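Local coordinates for protein CRISPR-associated endoribonuclease Cse3 (Thermus thermophilus, PDB 2Y8Y) that cleaves CRISPR transcripts as an endoribonuclease of bacterial antiviral defence and retains the processed crRNA, at residues R45-W50 and L196-G201. Numbering follows the deposited sequence.
With nucleotides of chain B.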
ATOM      1  N   ARG A  45      14.135   7.715  -8.014  1.00 16.49           N
ATOM      2  CA  ARG A  45      13.205   8.770  -7.634  1.00 13.92           C
ATOM      3  C   ARG A  45      11.821   8.241  -7.296  1.00 14.53           C
ATOM      4  O   ARG A  45      10.905   9.023  -7.035  1.00 18.39           O
ATOM      5  CB  ARG A  45      13.053   9.796  -8.764  1.00 16.99           C
ATOM      6  CG  ARG A  45      14.334  10.481  -9.215  1.00 23.63           C
ATOM      7  CD  ARG A  45      14.038  11.568 -10.246  1.00 20.72           C
ATOM      8  NE  ARG A  45      13.834  11.055 -11.606  1.00 20.47           N
ATOM      9  CZ  ARG A  45      12.674  11.054 -12.262  1.00 18.30           C
ATOM     10  NH1 ARG A  45      11.572  11.534 -11.696  1.00 17.41           N
ATOM     11  NH2 ARG A  45      12.618  10.581 -13.499  1.00 25.23           N
ATOM     12  N   GLU A  46      11.662   6.918  -7.293  1.00 14.83           N
ATOM     13  CA  GLU A  46      10.320   6.348  -7.239  1.00 10.48           C
ATOM     14  C   GLU A  46      10.120   5.316  -6.106  1.00 12.97           C
ATOM     15  O   GLU A  46      11.048   4.592  -5.710  1.00 14.33           O
ATOM     16  CB  GLU A  46       9.965   5.766  -8.612  1.00 13.29           C
ATOM     17  CG  GLU A  46       8.526   5.277  -8.789  1.00 15.42           C
ATOM     18  CD  GLU A  46       7.492   6.343  -8.464  1.00 14.59           C
ATOM     19  OE1 GLU A  46       7.133   7.135  -9.370  1.00 13.41           O
ATOM     20  OE2 GLU A  46       7.024   6.360  -7.314  1.00 13.65           O
ATOM     21  N   ARG A  47       8.899   5.286  -5.582  1.00 10.82           N
ATOM     22  CA  ARG A  47       8.442   4.233  -4.684  1.00 10.75           C
ATOM     23  C   ARG A  47       7.050   3.854  -5.164  1.00  9.75           C
ATOM     24  O   ARG A  47       6.051   4.425  -4.734  1.00 12.45           O
ATOM     25  CB  ARG A  47       8.411   4.724  -3.233  1.00 11.73           C
ATOM     26  CG  ARG A  47       7.742   3.752  -2.226  1.00 12.28           C
ATOM     27  CD  ARG A  47       8.501   2.418  -2.067  1.00 10.61           C
ATOM     28  NE  ARG A  47       8.054   1.394  -3.004  1.00 10.79           N
ATOM     29  CZ  ARG A  47       8.608   0.196  -3.110  1.00 10.92           C
ATOM     30  NH1 ARG A  47       9.634  -0.105  -2.323  1.00 12.75           N
ATOM     31  NH2 ARG A  47       8.147  -0.689  -3.983  1.00 12.87           N
ATOM     32  N   LEU A  48       6.995   2.887  -6.070  1.00 10.13           N
ATOM     33  CA  LEU A  48       5.733   2.404  -6.583  1.00 11.55           C
ATOM     34  C   LEU A  48       5.023   1.614  -5.475  1.00 10.75           C
ATOM     35  O   LEU A  48       5.636   0.722  -4.870  1.00 11.75           O
ATOM     36  CB  LEU A  48       6.025   1.493  -7.768  1.00 16.36           C
ATOM     37  CG  LEU A  48       4.868   0.672  -8.305  1.00 18.74           C
ATOM     38  CD1 LEU A  48       3.859   1.622  -8.888  1.00 16.69           C
ATOM     39  CD2 LEU A  48       5.398  -0.309  -9.332  1.00 19.14           C
ATOM     40  N   LEU A  49       3.759   1.950  -5.207  1.00 10.23           N
ATOM     41  CA  LEU A  49       2.916   1.190  -4.275  1.00  9.43           C
ATOM     42  C   LEU A  49       1.571   0.933  -4.932  1.00 10.71           C
ATOM     43  O   LEU A  49       1.109   1.724  -5.755  1.00 11.74           O
ATOM     44  CB  LEU A  49       2.703   1.971  -2.980  1.00 12.42           C
ATOM     45  CG  LEU A  49       3.947   2.315  -2.172  1.00  9.37           C
ATOM     46  CD1 LEU A  49       3.614   3.296  -1.054  1.00 10.49           C
ATOM     47  CD2 LEU A  49       4.561   1.041  -1.605  1.00 11.80           C
ATOM     48  N   TRP A  50       0.920  -0.164  -4.575  1.00 10.51           N
ATOM     49  CA  TRP A  50      -0.407  -0.425  -5.089  1.00 10.69           C
ATOM     50  C   TRP A  50      -1.217  -1.269  -4.126  1.00 11.34           C
ATOM     51  O   TRP A  50      -0.673  -1.863  -3.201  1.00 11.40           O
ATOM     52  CB  TRP A  50      -0.355  -1.068  -6.482  1.00 12.18           C
ATOM     53  CG  TRP A  50      -0.234  -2.561  -6.524  1.00 18.02           C
ATOM     54  CD1 TRP A  50      -1.260  -3.469  -6.519  1.00 16.11           C
ATOM     55  CD2 TRP A  50       0.966  -3.321  -6.662  1.00 21.32           C
ATOM     56  NE1 TRP A  50      -0.768  -4.740  -6.608  1.00 21.23           N
ATOM     57  CE2 TRP A  50       0.597  -4.676  -6.701  1.00 18.11           C
ATOM     58  CE3 TRP A  50       2.318  -2.988  -6.734  1.00 20.10           C
ATOM     59  CZ2 TRP A  50       1.534  -5.707  -6.814  1.00 23.91           C
ATOM     60  CZ3 TRP A  50       3.246  -4.012  -6.850  1.00 21.22           C
ATOM     61  CH2 TRP A  50       2.847  -5.351  -6.891  1.00 25.87           C
ATOM     62  N   LEU A 196       3.544   8.272   4.213  1.00 11.37           N
ATOM     63  CA  LEU A 196       2.660   8.071   3.061  1.00 10.30           C
ATOM     64  C   LEU A 196       3.449   7.818   1.783  1.00 10.62           C
ATOM     65  O   LEU A 196       3.066   7.000   0.964  1.00 10.44           O
ATOM     66  CB  LEU A 196       1.729   9.268   2.860  1.00 12.39           C
ATOM     67  CG  LEU A 196       0.723   9.587   3.955  1.00 10.31           C
ATOM     68  CD1 LEU A 196      -0.091  10.790   3.523  1.00 13.38           C
ATOM     69  CD2 LEU A 196      -0.221   8.408   4.185  1.00 11.74           C
ATOM     70  N   ARG A 197       4.543   8.550   1.597  1.00  9.58           N
ATOM     71  CA  ARG A 197       5.346   8.404   0.388  1.00 10.48           C
ATOM     72  C   ARG A 197       6.134   7.089   0.350  1.00  8.09           C
ATOM     73  O   ARG A 197       6.447   6.588  -0.719  1.00 10.91           O
ATOM     74  CB  ARG A 197       6.309   9.590   0.244  1.00 11.26           C
ATOM     75  CG  ARG A 197       5.585  10.924   0.064  1.00 10.26           C
ATOM     76  CD  ARG A 197       6.546  12.122   0.117  1.00 12.14           C
ATOM     77  NE  ARG A 197       7.539  12.067  -0.950  1.00 14.16           N
ATOM     78  CZ  ARG A 197       7.333  12.472  -2.202  1.00 11.37           C
ATOM     79  NH1 ARG A 197       6.156  12.974  -2.568  1.00 13.44           N
ATOM     80  NH2 ARG A 197       8.307  12.361  -3.083  1.00 13.18           N
ATOM     81  N   ARG A 198       6.507   6.566   1.516  1.00  8.65           N
ATOM     82  CA  ARG A 198       7.334   5.364   1.584  1.00 11.08           C
ATOM     83  C   ARG A 198       6.508   4.101   1.596  1.00 10.12           C
ATOM     84  O   ARG A 198       6.934   3.074   1.069  1.00 11.30           O
ATOM     85  CB  ARG A 198       8.190   5.385   2.853  1.00 11.48           C
ATOM     86  CG  ARG A 198       8.907   4.050   3.168  1.00 15.30           C
ATOM     87  CD  ARG A 198       9.875   3.597   2.051  1.00 19.93           C
ATOM     88  NE  ARG A 198      10.906   4.607   1.821  1.00 19.60           N
ATOM     89  CZ  ARG A 198      11.575   4.752   0.683  1.00 26.09           C
ATOM     90  NH1 ARG A 198      11.338   3.948  -0.345  1.00 24.75           N
ATOM     91  NH2 ARG A 198      12.481   5.713   0.568  1.00 30.83           N
ATOM     92  N   GLY A 199       5.324   4.167   2.187  1.00 10.34           N
ATOM     93  CA  GLY A 199       4.573   2.951   2.452  1.00  9.55           C
ATOM     94  C   GLY A 199       4.971   2.360   3.791  1.00  9.84           C
ATOM     95  O   GLY A 199       5.923   2.816   4.433  1.00 10.82           O
ATOM     96  N   VAL A 200       4.229   1.343   4.207  1.00  9.26           N
ATOM     97  CA  VAL A 200       4.375   0.761   5.545  1.00  8.97           C
ATOM     98  C   VAL A 200       4.547  -0.762   5.517  1.00  8.94           C
ATOM     99  O   VAL A 200       3.597  -1.512   5.255  1.00 10.23           O
ATOM    100  CB  VAL A 200       3.160   1.109   6.420  1.00  8.61           C
ATOM    101  CG1 VAL A 200       3.340   0.543   7.826  1.00 10.36           C
ATOM    102  CG2 VAL A 200       2.977   2.623   6.483  1.00 11.54           C
ATOM    103  N   GLY A 201       5.759  -1.214   5.825  1.00  9.79           N
ATOM    104  CA  GLY A 201       6.017  -2.639   5.999  1.00 11.10           C
ATOM    105  C   GLY A 201       6.459  -3.349   4.728  1.00 10.89           C
ATOM    106  O   GLY A 201       6.502  -2.758   3.646  1.00 10.28           O
TER
ATOM    107  P     G B  16      11.429  -0.051   0.863  1.00 13.17           P
ATOM    108  OP1   G B  16      10.739   0.957   0.024  1.00 13.06           O
ATOM    109  OP2   G B  16      10.615  -0.920   1.763  1.00 13.99           O
ATOM    110  O5'   G B  16      12.356  -0.973  -0.032  1.00 14.78           O
ATOM    111  C5'   G B  16      13.233  -0.415  -0.995  1.00 14.36           C
ATOM    112  C4'   G B  16      14.032  -1.488  -1.692  1.00 15.52           C
ATOM    113  O4'   G B  16      14.788  -2.257  -0.722  1.00 16.61           O
ATOM    114  C3'   G B  16      13.236  -2.546  -2.440  1.00 17.40           C
ATOM    115  O3'   G B  16      12.758  -2.090  -3.688  1.00 18.77           O
ATOM    116  C2'   G B  16      14.249  -3.675  -2.550  1.00 16.50           C
ATOM    117  O2'   G B  16      15.221  -3.378  -3.541  1.00 19.54           O
ATOM    118  C1'   G B  16      14.915  -3.596  -1.181  1.00 15.98           C
ATOM    119  N9    G B  16      14.256  -4.497  -0.221  1.00 14.79           N
ATOM    120  C8    G B  16      13.357  -4.182   0.773  1.00 15.70           C
ATOM    121  N7    G B  16      12.954  -5.245   1.419  1.00 15.42           N
ATOM    122  C5    G B  16      13.606  -6.310   0.805  1.00 15.97           C
ATOM    123  C6    G B  16      13.557  -7.701   1.078  1.00 16.37           C
ATOM    124  O6    G B  16      12.907  -8.303   1.947  1.00 16.91           O
ATOM    125  N1    G B  16      14.377  -8.418   0.220  1.00 16.52           N
ATOM    126  C2    G B  16      15.157  -7.869  -0.768  1.00 17.77           C
ATOM    127  N2    G B  16      15.891  -8.730  -1.499  1.00 18.44           N
ATOM    128  N3    G B  16      15.208  -6.571  -1.034  1.00 17.56           N
ATOM    129  C4    G B  16      14.416  -5.858  -0.209  1.00 17.01           C
ATOM    130  P    DG B  17      11.416  -2.695  -4.339  1.00 18.84           P
ATOM    131  OP1  DG B  17      11.184  -1.982  -5.607  1.00 21.36           O
ATOM    132  OP2  DG B  17      10.353  -2.691  -3.314  1.00 17.15           O
ATOM    133  O5'  DG B  17      11.764  -4.234  -4.614  1.00 23.60           O
ATOM    134  C5'  DG B  17      12.772  -4.643  -5.516  1.00 30.13           C
ATOM    135  C4'  DG B  17      13.055  -6.128  -5.425  1.00 25.24           C
ATOM    136  O4'  DG B  17      13.371  -6.527  -4.066  1.00 20.93           O
ATOM    137  C3'  DG B  17      12.005  -7.135  -5.886  1.00 23.02           C
ATOM    138  O3'  DG B  17      12.023  -7.190  -7.296  1.00 22.23           O
ATOM    139  C2'  DG B  17      12.529  -8.420  -5.243  1.00 26.16           C
ATOM    140  C1'  DG B  17      13.114  -7.908  -3.926  1.00 25.27           C
ATOM    141  N9   DG B  17      12.313  -8.200  -2.724  1.00 17.67           N
ATOM    142  C8   DG B  17      11.584  -7.332  -1.949  1.00 16.03           C
ATOM    143  N7   DG B  17      11.009  -7.927  -0.929  1.00 15.38           N
ATOM    144  C5   DG B  17      11.384  -9.266  -1.053  1.00 16.01           C
ATOM    145  C6   DG B  17      11.065 -10.398  -0.258  1.00 17.65           C
ATOM    146  O6   DG B  17      10.372 -10.462   0.757  1.00 19.42           O
ATOM    147  N1   DG B  17      11.665 -11.559  -0.740  1.00 18.94           N
ATOM    148  C2   DG B  17      12.465 -11.623  -1.855  1.00 23.62           C
ATOM    149  N2   DG B  17      12.950 -12.840  -2.169  1.00 24.94           N
ATOM    150  N3   DG B  17      12.770 -10.575  -2.607  1.00 21.93           N
ATOM    151  C4   DG B  17      12.193  -9.441  -2.150  1.00 19.72           C
ATOM    152  P     G B  15      10.948   0.775   6.660  1.00 13.21           P
ATOM    153  OP1   G B  15      10.029   1.862   6.236  1.00 14.04           O
ATOM    154  OP2   G B  15      10.363  -0.505   7.120  1.00 14.19           O
ATOM    155  O5'   G B  15      12.004   0.476   5.513  1.00 14.56           O
ATOM    156  C5'   G B  15      12.647   1.537   4.834  1.00 15.52           C
ATOM    157  C4'   G B  15      13.690   1.028   3.879  1.00 16.59           C
ATOM    158  O4'   G B  15      14.670   0.212   4.577  1.00 15.51           O
ATOM    159  C3'   G B  15      13.210   0.102   2.785  1.00 13.68           C
ATOM    160  O3'   G B  15      12.482   0.761   1.771  1.00 13.50           O
ATOM    161  C2'   G B  15      14.528  -0.487   2.316  1.00 16.30           C
ATOM    162  O2'   G B  15      15.286   0.485   1.616  1.00 16.66           O
ATOM    163  C1'   G B  15      15.205  -0.741   3.667  1.00 15.52           C
ATOM    164  N9    G B  15      14.887  -2.095   4.150  1.00 14.90           N
ATOM    165  C8    G B  15      13.968  -2.503   5.086  1.00 15.39           C
ATOM    166  N7    G B  15      13.906  -3.806   5.186  1.00 17.12           N
ATOM    167  C5    G B  15      14.806  -4.271   4.245  1.00 14.64           C
ATOM    168  C6    G B  15      15.167  -5.593   3.892  1.00 16.62           C
ATOM    169  O6    G B  15      14.747  -6.648   4.359  1.00 18.26           O
ATOM    170  N1    G B  15      16.124  -5.616   2.875  1.00 17.51           N
ATOM    171  C2    G B  15      16.653  -4.505   2.268  1.00 14.73           C
ATOM    172  N2    G B  15      17.563  -4.730   1.303  1.00 18.30           N
ATOM    173  N3    G B  15      16.337  -3.268   2.595  1.00 16.99           N
ATOM    174  C4    G B  15      15.404  -3.231   3.582  1.00 15.11           C
TER
HETATM  175  O   HOH W   1       4.697   6.114  -2.939  1.00 12.46           O
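Arg47 and Arg198 illustrate how residues from two ferredoxin-like halves of a protein can converge on one RNA phosphate. Both contribute hydrogen bonds to one phosphate oxygen, OP1 of G16 of chain B: Arg47 NH1 at 2.8 Å, and Arg198 NH1 by a weak bond at 3.1 Å. Arg47 NH1 and NH2 also share OP2 of DG17 of chain B, so its guanidinium, both phosphate oxygens lying in its plane at the edge, bridges successive phosphates. NE and NH2 together grip Leu48 O, also in the guanidinium plane, so this carbonyl and the phosphates hold the group's rotation; the phosphates presumably also offset the like charges of the two arginines.

Below the charged ends the packing is aliphatic against backbone. With CG anti to its backbone N (chi1 171°), Arg47 lays this methylene 3.5 Å from Arg198 O, a buried carbonyl lacking any hydrogen-bond partner. Leu49 sets CD1 3.7 Å from Gly199 CA, where the chain leaves helix 189-198 with positive phi.

A water links the backbones, donating to Arg47 O and Arg197 O. The lead-in to edge strand 49-52 thus meets the helix's C-terminal end, and their two arginines form a phosphate-binding site between the halves of this Cas6-family endoribonuclease.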